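Local coordinates for protein cellulose hydrolase (Bacillus licheniformis, PDB 4YZT) that hydrolyses internal beta-1,4-glycosidic bonds of cellulose as a tri-modular family 5 endoglucanase, here holding cellotetraose, at residues Asn202-Glu205 against Leu206-Ser209; Ile253-Val256 against Tyr257-Phe260; Tyr169-Asn172 against Leu173-Arg176; Val291-Ala294 against His295-Gln298; Ser226-Asp229 against Tyr230-Asn233. All blocks are in the same frame, centred on the assembly; numbering follows the deposited sequence.

Contact 1: Asn202-Glu205 against Leu206-Ser209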
loop_
_atom_site.group_PDB
_atom_site.type_symbol
_atom_site.label_atom_id
_atom_site.label_comp_id
_atom_site.label_asym_id
_atom_site.label_seq_id
_atom_site.Cartn_x
_atom_site.Cartn_y
_atom_site.Cartn_z
ATOM N N ASN A 202 -7.614 5.618 -13.418
ATOM C CA ASN A 202 -7.133 4.376 -13.999
ATOM C C ASN A 202 -6.192 4.649 -15.172
ATOM O O ASN A 202 -6.421 5.546 -15.987
ATOM C CB ASN A 202 -8.321 3.492 -14.419
ATOM C CG ASN A 202 -7.892 2.260 -15.194
ATOM O OD1 ASN A 202 -7.731 2.315 -16.411
ATOM N ND2 ASN A 202 -7.713 1.143 -14.496
ATOM N N LYS A 203 -5.127 3.862 -15.246
ATOM C CA LYS A 203 -4.084 4.047 -16.248
ATOM C C LYS A 203 -4.602 3.847 -17.681
ATOM O O LYS A 203 -4.203 4.549 -18.609
ATOM C CB LYS A 203 -2.938 3.090 -15.928
ATOM C CG LYS A 203 -2.105 2.641 -17.085
ATOM C CD LYS A 203 -1.409 1.347 -16.719
ATOM C CE LYS A 203 -2.287 0.138 -17.011
ATOM N NZ LYS A 203 -2.227 -0.268 -18.449
ATOM N N ASP A 204 -5.521 2.910 -17.865
ATOM C CA ASP A 204 -6.016 2.651 -19.210
ATOM C C ASP A 204 -6.991 3.736 -19.647
ATOM O O ASP A 204 -7.032 4.098 -20.822
ATOM C CB ASP A 204 -6.647 1.261 -19.281
ATOM C CG ASP A 204 -5.616 0.161 -19.119
ATOM O OD1 ASP A 204 -4.541 0.263 -19.746
ATOM O OD2 ASP A 204 -5.857 -0.787 -18.342
ATOM N N GLU A 205 -7.748 4.285 -18.701
ATOM C CA GLU A 205 -8.604 5.420 -19.023
ATOM C C GLU A 205 -7.760 6.627 -19.429
ATOM O O GLU A 205 -8.109 7.361 -20.373
ATOM C CB GLU A 205 -9.509 5.781 -17.844
ATOM C CG GLU A 205 -10.481 4.680 -17.442
ATOM C CD GLU A 205 -11.617 4.450 -18.441
ATOM O OE1 GLU A 205 -12.001 5.381 -19.184
ATOM O OE2 GLU A 205 -12.143 3.317 -18.464
ATOM N N LEU A 206 -6.658 6.839 -18.714
ATOM C CA LEU A 206 -5.762 7.941 -19.025
ATOM C C LEU A 206 -5.221 7.821 -20.465
ATOM O O LEU A 206 -5.040 8.816 -21.177
ATOM C CB LEU A 206 -4.599 7.977 -18.016
ATOM C CG LEU A 206 -3.717 9.218 -18.074
ATOM C CD1 LEU A 206 -4.446 10.402 -17.460
ATOM C CD2 LEU A 206 -2.411 8.949 -17.359
ATOM N N LEU A 207 -4.996 6.584 -20.890
ATOM C CA LEU A 207 -4.397 6.300 -22.183
ATOM C C LEU A 207 -5.396 6.309 -23.336
ATOM O O LEU A 207 -5.006 6.539 -24.489
ATOM C CB LEU A 207 -3.694 4.949 -22.126
ATOM C CG LEU A 207 -2.419 4.939 -21.277
ATOM C CD1 LEU A 207 -1.927 3.517 -21.057
ATOM C CD2 LEU A 207 -1.351 5.788 -21.968
ATOM N N HIS A 208 -6.675 6.077 -23.042
ATOM C CA HIS A 208 -7.642 5.816 -24.116
ATOM C C HIS A 208 -8.899 6.677 -24.147
ATOM O O HIS A 208 -9.547 6.768 -25.189
ATOM C CB HIS A 208 -8.074 4.349 -24.068
ATOM C CG HIS A 208 -6.933 3.389 -24.173
ATOM N ND1 HIS A 208 -6.040 3.407 -25.223
ATOM C CD2 HIS A 208 -6.535 2.387 -23.356
ATOM C CE1 HIS A 208 -5.136 2.461 -25.044
ATOM N NE2 HIS A 208 -5.415 1.826 -23.919
ATOM N N SER A 209 -9.268 7.284 -23.025
ATOM C CA SER A 209 -10.520 8.040 -22.965
ATOM C C SER A 209 -10.289 9.480 -22.520
ATOM O O SER A 209 -11.076 10.392 -22.795
ATOM C CB SER A 209 -11.496 7.348 -22.018
ATOM O OG SER A 209 -11.495 5.947 -22.245
HETATM O O HOH W 1 -4.550 0.437 -22.155
#
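E205 and S209 meet one turn apart on the short helix 203-208. S209 OG donates to E205 OE1 over 3.2 Å and comes from above the carboxylate plane. The E205 chain places its CG beside the backbone N (chi1 -62°) and bends again at CB-CG, which turns the carboxylate toward the C-terminal end of the helix and the serine. The backbone O of E205 takes two donors, H208 N at 3.3 Å and S209 N at 2.9 Å, both from the same face of its plane. A leucine in place of E205 would probably leave S209 OG without this acceptor and free to turn. K203 CG touches L207 CD1 at 4.1 Å, the two chains crossing at a slant. K203 then curls at its last two torsions, and NZ makes a salt bridge to D204 OD1 at 2.7 Å. H208 CD2 lies 3.1 Å from D204 O, and L207 CB covers one face of the imidazole. At the start, N202 OD1 accepts from E205 N on a lone pair at 3.0 Å, and more weakly from D204 N. This is an Asn N-cap on a barrel helix, in the beta-alpha-beta unit that joins strands 194-196 and 218-224 of the TIM barrel.

Contact 2: Ile253-Val256 against Tyr257-Phe260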
loop_
_atom_site.group_PDB
_atom_site.type_symbol
_atom_site.label_atom_id
_atom_site.label_comp_id
_atom_site.label_asym_id
_atom_site.label_seq_id
_atom_site.Cartn_x
_atom_site.Cartn_y
_atom_site.Cartn_z
ATOM N N ILE A 253 3.176 0.328 -17.343
ATOM C CA ILE A 253 3.358 1.768 -17.157
ATOM C C ILE A 253 4.160 2.444 -18.287
ATOM O O ILE A 253 4.033 3.652 -18.496
ATOM C CB ILE A 253 4.020 2.059 -15.790
ATOM C CG1 ILE A 253 5.495 1.670 -15.794
ATOM C CG2 ILE A 253 3.270 1.320 -14.673
ATOM C CD1 ILE A 253 6.202 2.029 -14.496
ATOM N N LYS A 254 4.958 1.674 -19.027
ATOM C CA LYS A 254 5.689 2.225 -20.184
ATOM C C LYS A 254 4.832 3.033 -21.192
ATOM O O LYS A 254 5.278 4.077 -21.674
ATOM C CB LYS A 254 6.422 1.095 -20.925
ATOM C CG LYS A 254 7.277 1.556 -22.112
ATOM C CD LYS A 254 7.983 0.372 -22.756
ATOM C CE LYS A 254 8.848 0.794 -23.928
ATOM N NZ LYS A 254 9.590 -0.376 -24.472
ATOM N N PRO A 255 3.607 2.574 -21.528
ATOM C CA PRO A 255 2.814 3.384 -22.470
ATOM C C PRO A 255 2.459 4.782 -21.957
ATOM O O PRO A 255 2.180 5.675 -22.773
ATOM C CB PRO A 255 1.540 2.549 -22.658
ATOM C CG PRO A 255 1.961 1.157 -22.387
ATOM C CD PRO A 255 2.979 1.263 -21.285
ATOM N N VAL A 256 2.463 4.975 -20.639
ATOM C CA VAL A 256 2.150 6.286 -20.067
ATOM C C VAL A 256 3.349 7.202 -20.273
ATOM O O VAL A 256 3.201 8.394 -20.563
ATOM C CB VAL A 256 1.784 6.195 -18.566
ATOM C CG1 VAL A 256 1.579 7.580 -17.967
ATOM C CG2 VAL A 256 0.524 5.358 -18.387
ATOM N N TYR A 257 4.541 6.632 -20.141
ATOM C CA TYR A 257 5.744 7.357 -20.495
ATOM C C TYR A 257 5.723 7.724 -21.978
ATOM O O TYR A 257 6.008 8.858 -22.350
ATOM C CB TYR A 257 6.989 6.531 -20.172
ATOM C CG TYR A 257 8.232 7.119 -20.765
ATOM C CD1 TYR A 257 8.859 8.198 -20.161
ATOM C CD2 TYR A 257 8.779 6.604 -21.930
ATOM C CE1 TYR A 257 10.001 8.756 -20.700
ATOM C CE2 TYR A 257 9.923 7.153 -22.483
ATOM C CZ TYR A 257 10.530 8.230 -21.860
ATOM O OH TYR A 257 11.671 8.781 -22.392
ATOM N N GLU A 258 5.377 6.768 -22.831
ATOM C CA GLU A 258 5.466 7.016 -24.263
ATOM C C GLU A 258 4.443 8.038 -24.773
ATOM O O GLU A 258 4.764 8.853 -25.634
ATOM C CB GLU A 258 5.315 5.702 -25.037
ATOM C CG GLU A 258 6.428 4.677 -24.790
ATOM C CD GLU A 258 6.132 3.336 -25.460
ATOM O OE1 GLU A 258 6.897 2.924 -26.358
ATOM O OE2 GLU A 258 5.118 2.704 -25.097
ATOM N N LYS A 259 3.220 8.002 -24.255
ATOM C CA LYS A 259 2.176 8.906 -24.741
ATOM C C LYS A 259 2.293 10.290 -24.130
ATOM O O LYS A 259 2.029 11.289 -24.802
ATOM C CB LYS A 259 0.772 8.348 -24.455
ATOM C CG LYS A 259 -0.340 9.195 -25.089
ATOM C CD LYS A 259 -1.700 8.521 -25.039
ATOM C CE LYS A 259 -2.702 9.284 -25.891
ATOM N NZ LYS A 259 -3.929 8.472 -26.119
ATOM N N PHE A 260 2.692 10.346 -22.863
ATOM C CA PHE A 260 2.577 11.594 -22.113
ATOM C C PHE A 260 3.900 12.152 -21.612
ATOM O O PHE A 260 4.214 13.303 -21.890
ATOM C CB PHE A 260 1.623 11.413 -20.934
ATOM C CG PHE A 260 0.190 11.140 -21.349
ATOM C CD1 PHE A 260 -0.516 12.066 -22.101
ATOM C CD2 PHE A 260 -0.449 9.968 -20.961
ATOM C CE1 PHE A 260 -1.835 11.818 -22.493
ATOM C CE2 PHE A 260 -1.766 9.720 -21.326
ATOM C CZ PHE A 260 -2.462 10.641 -22.097
#
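I253-V256 and Y257-F260 are successive turns of helix 243-261, and their backbones are joined by i to i+4 bonds. E258 N reaches K254 O at 2.9 Å, nearly in line with the carbonyl. K259 N bonds to P255 O, also at 2.9 Å, and F260 N to V256 O at 3.1 Å. The bond from Y257 N to I253 O is weak, at 3.4 Å. P255 has no N-H to give, and the helix is kinked there. A wider pi-type turn follows at 257-260. Among the side chains, K254 and E258 lie across each other, with K254 CE 3.8 Å from E258 OE1. K254 is fully extended, and its NZ stays 4.7 Å from E258 OE1, too far for a salt bridge. The attraction between these opposite charges is therefore probably modest. V256 CG1 touches F260 CD2 at 4.3 Å. K259 CG sits over the centre of one face of the F260 ring, and K259 NZ bonds to L207 O. F260 and V256 face inward on the barrel: F260 packs on L220 and V256 on Y222 of strand 218-224. Both also touch helix 203-208, while on the other flank the Y257 ring meets that of Y297, just after helix 280-296.

Contact 3: Tyr169-Asn172 against Leu173-Arg176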
loop_
_atom_site.group_PDB
_atom_site.type_symbol
_atom_site.label_atom_id
_atom_site.label_comp_id
_atom_site.label_asym_id
_atom_site.label_seq_id
_atom_site.Cartn_x
_atom_site.Cartn_y
_atom_site.Cartn_z
ATOM N N TYR A 169 -16.653 11.584 -21.413
ATOM C CA TYR A 169 -16.908 12.947 -21.859
ATOM C C TYR A 169 -17.157 13.870 -20.675
ATOM O O TYR A 169 -16.650 14.994 -20.626
ATOM C CB TYR A 169 -18.109 12.983 -22.803
ATOM C CG TYR A 169 -18.408 14.353 -23.319
ATOM C CD1 TYR A 169 -17.852 14.788 -24.516
ATOM C CD2 TYR A 169 -19.249 15.219 -22.629
ATOM C CE1 TYR A 169 -18.111 16.043 -25.006
ATOM C CE2 TYR A 169 -19.516 16.487 -23.114
ATOM C CZ TYR A 169 -18.940 16.892 -24.306
ATOM O OH TYR A 169 -19.189 18.144 -24.834
ATOM N N GLN A 170 -17.960 13.389 -19.730
ATOM C CA GLN A 170 -18.268 14.160 -18.533
ATOM C C GLN A 170 -17.033 14.380 -17.669
ATOM O O GLN A 170 -16.854 15.441 -17.071
ATOM C CB GLN A 170 -19.345 13.446 -17.722
ATOM C CG GLN A 170 -20.731 13.518 -18.327
ATOM C CD GLN A 170 -21.743 12.833 -17.436
ATOM O OE1 GLN A 170 -21.687 11.618 -17.245
ATOM N NE2 GLN A 170 -22.656 13.615 -16.858
ATOM N N MET A 171 -16.191 13.358 -17.604
ATOM C CA MET A 171 -14.925 13.454 -16.898
ATOM C C MET A 171 -14.062 14.560 -17.493
ATOM O O MET A 171 -13.493 15.384 -16.779
ATOM C CB MET A 171 -14.172 12.130 -16.964
ATOM C CG MET A 171 -12.781 12.222 -16.368
ATOM S SD MET A 171 -12.791 12.027 -14.573
ATOM C CE MET A 171 -12.190 13.606 -14.019
ATOM N N ASN A 172 -13.961 14.569 -18.814
ATOM C CA ASN A 172 -13.162 15.588 -19.471
ATOM C C ASN A 172 -13.766 16.985 -19.289
ATOM O O ASN A 172 -13.033 17.961 -19.097
ATOM C CB ASN A 172 -12.977 15.237 -20.947
ATOM C CG ASN A 172 -12.021 14.056 -21.146
ATOM O OD1 ASN A 172 -11.051 13.877 -20.391
ATOM N ND2 ASN A 172 -12.294 13.242 -22.159
ATOM N N LEU A 173 -15.096 17.074 -19.304
ATOM C CA LEU A 173 -15.783 18.327 -19.006
ATOM C C LEU A 173 -15.492 18.772 -17.581
ATOM O O LEU A 173 -15.250 19.952 -17.328
ATOM C CB LEU A 173 -17.304 18.190 -19.199
ATOM C CG LEU A 173 -18.164 19.374 -18.725
ATOM C CD1 LEU A 173 -17.825 20.626 -19.511
ATOM C CD2 LEU A 173 -19.665 19.080 -18.832
ATOM N N LEU A 174 -15.531 17.822 -16.651
ATOM C CA LEU A 174 -15.371 18.138 -15.243
ATOM C C LEU A 174 -13.970 18.695 -15.031
ATOM O O LEU A 174 -13.804 19.699 -14.350
ATOM C CB LEU A 174 -15.615 16.901 -14.374
ATOM C CG LEU A 174 -15.521 16.983 -12.846
ATOM C CD1 LEU A 174 -16.270 15.797 -12.228
ATOM C CD2 LEU A 174 -14.076 16.973 -12.373
ATOM N N ASN A 175 -12.972 18.038 -15.615
ATOM C CA ASN A 175 -11.588 18.512 -15.494
ATOM C C ASN A 175 -11.421 19.932 -16.014
ATOM O O ASN A 175 -10.784 20.771 -15.361
ATOM C CB ASN A 175 -10.624 17.583 -16.240
ATOM C CG ASN A 175 -10.363 16.296 -15.491
ATOM O OD1 ASN A 175 -10.618 16.207 -14.288
ATOM N ND2 ASN A 175 -9.829 15.294 -16.189
ATOM N N ARG A 176 -11.996 20.199 -17.187
ATOM C CA ARG A 176 -11.877 21.499 -17.826
ATOM C C ARG A 176 -12.555 22.598 -17.006
ATOM O O ARG A 176 -12.015 23.692 -16.856
ATOM C CB ARG A 176 -12.475 21.447 -19.243
ATOM C CG ARG A 176 -12.398 22.779 -19.990
ATOM C CD ARG A 176 -12.790 22.659 -21.465
ATOM N NE ARG A 176 -14.129 22.103 -21.669
ATOM C CZ ARG A 176 -14.364 20.843 -22.017
ATOM N NH1 ARG A 176 -13.348 20.017 -22.207
ATOM N NH2 ARG A 176 -15.612 20.411 -22.189
HETATM O O HOH W 2 -9.477 15.775 -18.890
#
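N172 and N175 share a water between their amides on helix 168-184. The water donates to N172 OD1 at 2.9 Å and accepts from N175 ND2 at 2.8 Å. Each amide also has partners beyond the helix. N172 OD1 takes a second donor, E211 N, and N172 ND2 gives to S209 O. N175 ND2 gives to G197 O as well. Both amides are thus fixed in rotation by bonds to backbone atoms of the segments that follow in the chain. N175 OD1 has a different neighbour: M171 CE approaches it at 3.1 Å. The M171 chain starts away from its own N (chi1 174°), then bends at its next two torsions, which swings the methyl across the N175 amide. The same CE also touches L174 CD2 at 4.2 Å. In the backbone, N175 N bonds to M171 O at 2.9 Å and R176 N to N172 O at 3.1 Å. L173 N and L174 N are satisfied likewise, by Y169 O and Q170 O. The Q170 amide gives to M126 O and Q130 OE1 and accepts from S167 N. The arrangement is that of a regular outer helix of a TIM barrel, in the beta-alpha-beta crossover from strand 155-158 to strand 194-196.

Contact 4: Val291-Ala294 against His295-Gln298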
loop_
_atom_site.group_PDB
_atom_site.type_symbol
_atom_site.label_atom_id
_atom_site.label_comp_id
_atom_site.label_asym_id
_atom_site.label_seq_id
_atom_site.Cartn_x
_atom_site.Cartn_y
_atom_site.Cartn_z
ATOM N N VAL A 291 8.993 1.087 -7.635
ATOM C CA VAL A 291 9.478 2.453 -7.461
ATOM C C VAL A 291 10.621 2.749 -8.440
ATOM O O VAL A 291 10.697 3.856 -8.982
ATOM C CB VAL A 291 9.915 2.716 -6.004
ATOM C CG1 VAL A 291 10.499 4.145 -5.858
ATOM C CG2 VAL A 291 8.718 2.545 -5.091
ATOM N N ARG A 292 11.488 1.767 -8.688
ATOM C CA ARG A 292 12.565 1.965 -9.662
ATOM C C ARG A 292 12.000 2.170 -11.064
ATOM O O ARG A 292 12.530 2.958 -11.829
ATOM C CB ARG A 292 13.562 0.794 -9.658
ATOM C CG ARG A 292 14.470 0.775 -8.426
ATOM C CD ARG A 292 15.794 0.053 -8.661
ATOM N NE ARG A 292 15.673 -1.404 -8.706
ATOM C CZ ARG A 292 15.580 -2.118 -9.825
ATOM N NH1 ARG A 292 15.580 -1.509 -11.004
ATOM N NH2 ARG A 292 15.479 -3.443 -9.767
ATOM N N LEU A 293 10.925 1.465 -11.404
ATOM C CA LEU A 293 10.307 1.645 -12.715
ATOM C C LEU A 293 9.660 3.030 -12.843
ATOM O O LEU A 293 9.805 3.692 -13.875
ATOM C CB LEU A 293 9.280 0.548 -12.991
ATOM C CG LEU A 293 9.851 -0.828 -13.330
ATOM C CD1 LEU A 293 8.740 -1.906 -13.303
ATOM C CD2 LEU A 293 10.531 -0.775 -14.700
ATOM N N ALA A 294 8.961 3.471 -11.800
ATOM C CA ALA A 294 8.406 4.825 -11.783
ATOM C C ALA A 294 9.527 5.863 -11.966
ATOM O O ALA A 294 9.419 6.789 -12.771
ATOM C CB ALA A 294 7.646 5.076 -10.491
ATOM N N HIS A 295 10.618 5.695 -11.227
ATOM C CA HIS A 295 11.738 6.619 -11.357
ATOM C C HIS A 295 12.308 6.602 -12.778
ATOM O O HIS A 295 12.548 7.662 -13.365
ATOM C CB HIS A 295 12.827 6.285 -10.325
ATOM C CG HIS A 295 13.750 7.432 -10.034
ATOM N ND1 HIS A 295 14.911 7.653 -10.746
ATOM C CD2 HIS A 295 13.676 8.431 -9.122
ATOM C CE1 HIS A 295 15.506 8.740 -10.289
ATOM N NE2 HIS A 295 14.783 9.226 -9.295
ATOM N N LYS A 296 12.522 5.408 -13.326
ATOM C CA LYS A 296 13.034 5.254 -14.691
ATOM C C LYS A 296 12.189 6.018 -15.703
ATOM O O LYS A 296 12.716 6.615 -16.654
ATOM C CB LYS A 296 13.068 3.770 -15.069
ATOM C CG LYS A 296 13.453 3.457 -16.518
ATOM C CD LYS A 296 13.349 1.943 -16.757
ATOM C CE LYS A 296 13.851 1.526 -18.114
ATOM N NZ LYS A 296 13.645 0.061 -18.342
ATOM N N TYR A 297 10.873 5.987 -15.513
ATOM C CA TYR A 297 9.988 6.612 -16.490
ATOM C C TYR A 297 9.526 7.997 -16.033
ATOM O O TYR A 297 8.557 8.535 -16.558
ATOM C CB TYR A 297 8.802 5.690 -16.798
ATOM C CG TYR A 297 9.227 4.481 -17.620
ATOM C CD1 TYR A 297 9.676 4.632 -18.923
ATOM C CD2 TYR A 297 9.189 3.194 -17.087
ATOM C CE1 TYR A 297 10.080 3.542 -19.680
ATOM C CE2 TYR A 297 9.593 2.095 -17.842
ATOM C CZ TYR A 297 10.028 2.284 -19.140
ATOM O OH TYR A 297 10.441 1.212 -19.899
ATOM N N GLN A 298 10.250 8.568 -15.073
ATOM C CA GLN A 298 10.003 9.934 -14.610
ATOM C C GLN A 298 8.585 10.178 -14.072
ATOM O O GLN A 298 7.986 11.222 -14.351
ATOM C CB GLN A 298 10.293 10.926 -15.740
ATOM C CG GLN A 298 11.685 10.767 -16.344
ATOM C CD GLN A 298 11.859 11.608 -17.589
ATOM O OE1 GLN A 298 11.442 12.760 -17.628
ATOM N NE2 GLN A 298 12.454 11.031 -18.620
#
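L293 and Y297 meet at the end of helix 280-296, where backbone bonds and apolar side-chain contacts work together. The backbone bonds come first. H295 N bonds to V291 O and K296 N to R292 O, each at 2.9 Å. Y297 N is shared between L293 O at 3.0 Å and, weakly, A294 O at 3.2 Å. The chain then leaves the helix. Q298 has positive phi (58°) and is the C-prime residue of a Schellman motif, with Q298 N bonded to H295 O at 3.0 Å and M299 N to A294 O. The apolar contacts are few. L293 CD2 touches Y297 CE2 at 4.4 Å, and K296 CG lies over the centre of one face of the Y297 ring. Y297 CG stands opposite its own carbonyl carbon (chi1 -72°), which carries the ring back over the last turn. The ring also lies against the backbone: Y297 CD2 is 3.3 Å from L293 O. The polar ends find partners elsewhere. K296 NZ makes a salt bridge to E250 OE2, and Y297 OH bonds to the same oxygen. R292 NE pairs with D288 OD2. E250 lies on helix 243-261, and L293 also packs on M249, E250 and I253 there. The chemistry implies a capped helix end: the Schellman bonds engage A294 O and H295 O, while K296 and Y297 tie the two helices through E250, the lysine probably offsetting its charge.

Contact 5: Ser226-Asp229 against Tyr230-Asn233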
loop_
_atom_site.group_PDB
_atom_site.type_symbol
_atom_site.label_atom_id
_atom_site.label_comp_id
_atom_site.label_asym_id
_atom_site.label_seq_id
_atom_site.Cartn_x
_atom_site.Cartn_y
_atom_site.Cartn_z
ATOM N N SER A 226 -1.566 -3.223 -9.108
ATOM C CA SER A 226 -1.555 -4.525 -9.770
ATOM C C SER A 226 -0.354 -5.375 -9.388
ATOM O O SER A 226 0.746 -4.863 -9.196
ATOM C CB SER A 226 -1.599 -4.340 -11.285
ATOM O OG SER A 226 -2.813 -3.713 -11.646
ATOM N N PRO A 227 -0.567 -6.699 -9.251
ATOM C CA PRO A 227 -1.833 -7.432 -9.365
ATOM C C PRO A 227 -2.666 -7.266 -8.100
ATOM O O PRO A 227 -2.130 -7.406 -7.002
ATOM C CB PRO A 227 -1.396 -8.901 -9.538
ATOM C CG PRO A 227 0.125 -8.862 -9.717
ATOM C CD PRO A 227 0.573 -7.606 -9.042
ATOM N N TRP A 228 -3.947 -6.957 -8.255
ATOM C CA TRP A 228 -4.812 -6.681 -7.109
ATOM C C TRP A 228 -4.793 -7.809 -6.076
ATOM O O TRP A 228 -4.763 -7.549 -4.869
ATOM C CB TRP A 228 -6.250 -6.453 -7.562
ATOM C CG TRP A 228 -7.168 -6.191 -6.419
ATOM C CD1 TRP A 228 -8.097 -7.044 -5.895
ATOM C CD2 TRP A 228 -7.255 -4.980 -5.656
ATOM N NE1 TRP A 228 -8.748 -6.442 -4.840
ATOM C CE2 TRP A 228 -8.247 -5.177 -4.671
ATOM C CE3 TRP A 228 -6.582 -3.751 -5.706
ATOM C CZ2 TRP A 228 -8.589 -4.186 -3.751
ATOM C CZ3 TRP A 228 -6.917 -2.770 -4.783
ATOM C CH2 TRP A 228 -7.918 -2.994 -3.823
ATOM N N ASP A 229 -4.804 -9.052 -6.552
ATOM C CA ASP A 229 -4.906 -10.169 -5.619
ATOM C C ASP A 229 -3.574 -10.449 -4.911
ATOM O O ASP A 229 -3.563 -11.040 -3.830
ATOM C CB ASP A 229 -5.457 -11.437 -6.306
ATOM C CG ASP A 229 -4.893 -11.682 -7.696
ATOM O OD1 ASP A 229 -4.326 -10.766 -8.329
ATOM O OD2 ASP A 229 -5.023 -12.830 -8.158
ATOM N N TYR A 230 -2.456 -9.984 -5.467
ATOM C CA TYR A 230 -1.212 -10.061 -4.714
ATOM C C TYR A 230 -1.170 -8.946 -3.660
ATOM O O TYR A 230 -0.887 -9.218 -2.485
ATOM C CB TYR A 230 0.051 -9.977 -5.607
ATOM C CG TYR A 230 1.237 -9.628 -4.734
ATOM C CD1 TYR A 230 1.695 -10.523 -3.756
ATOM C CD2 TYR A 230 1.830 -8.364 -4.801
ATOM C CE1 TYR A 230 2.743 -10.186 -2.904
ATOM C CE2 TYR A 230 2.881 -8.014 -3.945
ATOM C CZ TYR A 230 3.327 -8.927 -3.003
ATOM O OH TYR A 230 4.356 -8.590 -2.150
ATOM N N VAL A 231 -1.448 -7.702 -4.057
ATOM C CA VAL A 231 -1.272 -6.603 -3.109
ATOM C C VAL A 231 -2.254 -6.729 -1.954
ATOM O O VAL A 231 -1.926 -6.350 -0.829
ATOM C CB VAL A 231 -1.388 -5.194 -3.780
ATOM C CG1 VAL A 231 -0.346 -5.045 -4.882
ATOM C CG2 VAL A 231 -2.764 -4.933 -4.321
ATOM N N SER A 232 -3.416 -7.325 -2.215
ATOM C CA SER A 232 -4.450 -7.491 -1.181
ATOM C C SER A 232 -4.472 -8.876 -0.520
ATOM O O SER A 232 -5.296 -9.135 0.384
ATOM C CB SER A 232 -5.836 -7.218 -1.773
ATOM O OG SER A 232 -5.915 -5.908 -2.310
ATOM N N ASN A 233 -3.568 -9.752 -0.954
ATOM C CA ASN A 233 -3.575 -11.175 -0.562
ATOM C C ASN A 233 -4.975 -11.770 -0.716
ATOM O O ASN A 233 -5.603 -12.192 0.251
ATOM C CB ASN A 233 -3.065 -11.370 0.868
ATOM C CG ASN A 233 -2.902 -12.843 1.230
ATOM O OD1 ASN A 233 -2.923 -13.713 0.354
ATOM N ND2 ASN A 233 -2.752 -13.128 2.514
#
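A single-turn helix, 228-231, ends here in a Schellman motif beside the bound glucan, after the sixth strand of the TIM barrel, 218-224. W228 stands on the ligand side, its side chain about 4 Å from a bound glucose unit. P227, whose preceding peptide bond is cis, holds the N-cap position. P227 O accepts from V231 N at 3.0 Å, almost straight, and weakly from Y230 N. P227 CD also touches Y230 CB at 4.2 Å. At the far end, N233 has positive phi (48°), and its N returns to Y230 O at 3.1 Å. S232 N bonds to W228 O at 3.0 Å. The V231 methyl CG2 touches W228 CE3 at 4.2 Å. W234 meets the indole edge-to-face, and D229 makes a salt bridge to R237, so neighbouring loops hold both residues. Replacing W228 with an alanine would probably leave S232 OG without the ring face beneath it and deprive W234 of its edge-to-face partner. The indole is swung away from its own backbone N (chi1 179°), which turns one face to the last residues of the turn. S232 OG lies over the centre of that face, with W228 CE2 its nearest ring atom at 3.4 Å.

How the contacts relate
All five contacts lie in the TIM-barrel module. Contacts 3, 1, 2 and 4 follow in that order around its outer helices. Contact 3 meets contact 1 through N172 ND2 and S209 O, 3.2 Å apart. Contact 1 meets contact 2 through K259 NZ and L207 O at 2.7 Å. Contact 2 packs on contact 4, with Y257 CG 3.4 Å from Y297 CD1. Centres of contacts 1 and 2, and of 2 and 4, are 11 Å apart. Contact 5 touches none of them; its nearest atoms are about 7 Å from contact 1. It lies closest to the glucan, whereas the side chain of N202 in contact 1 is about 10 Å from a bound glucose.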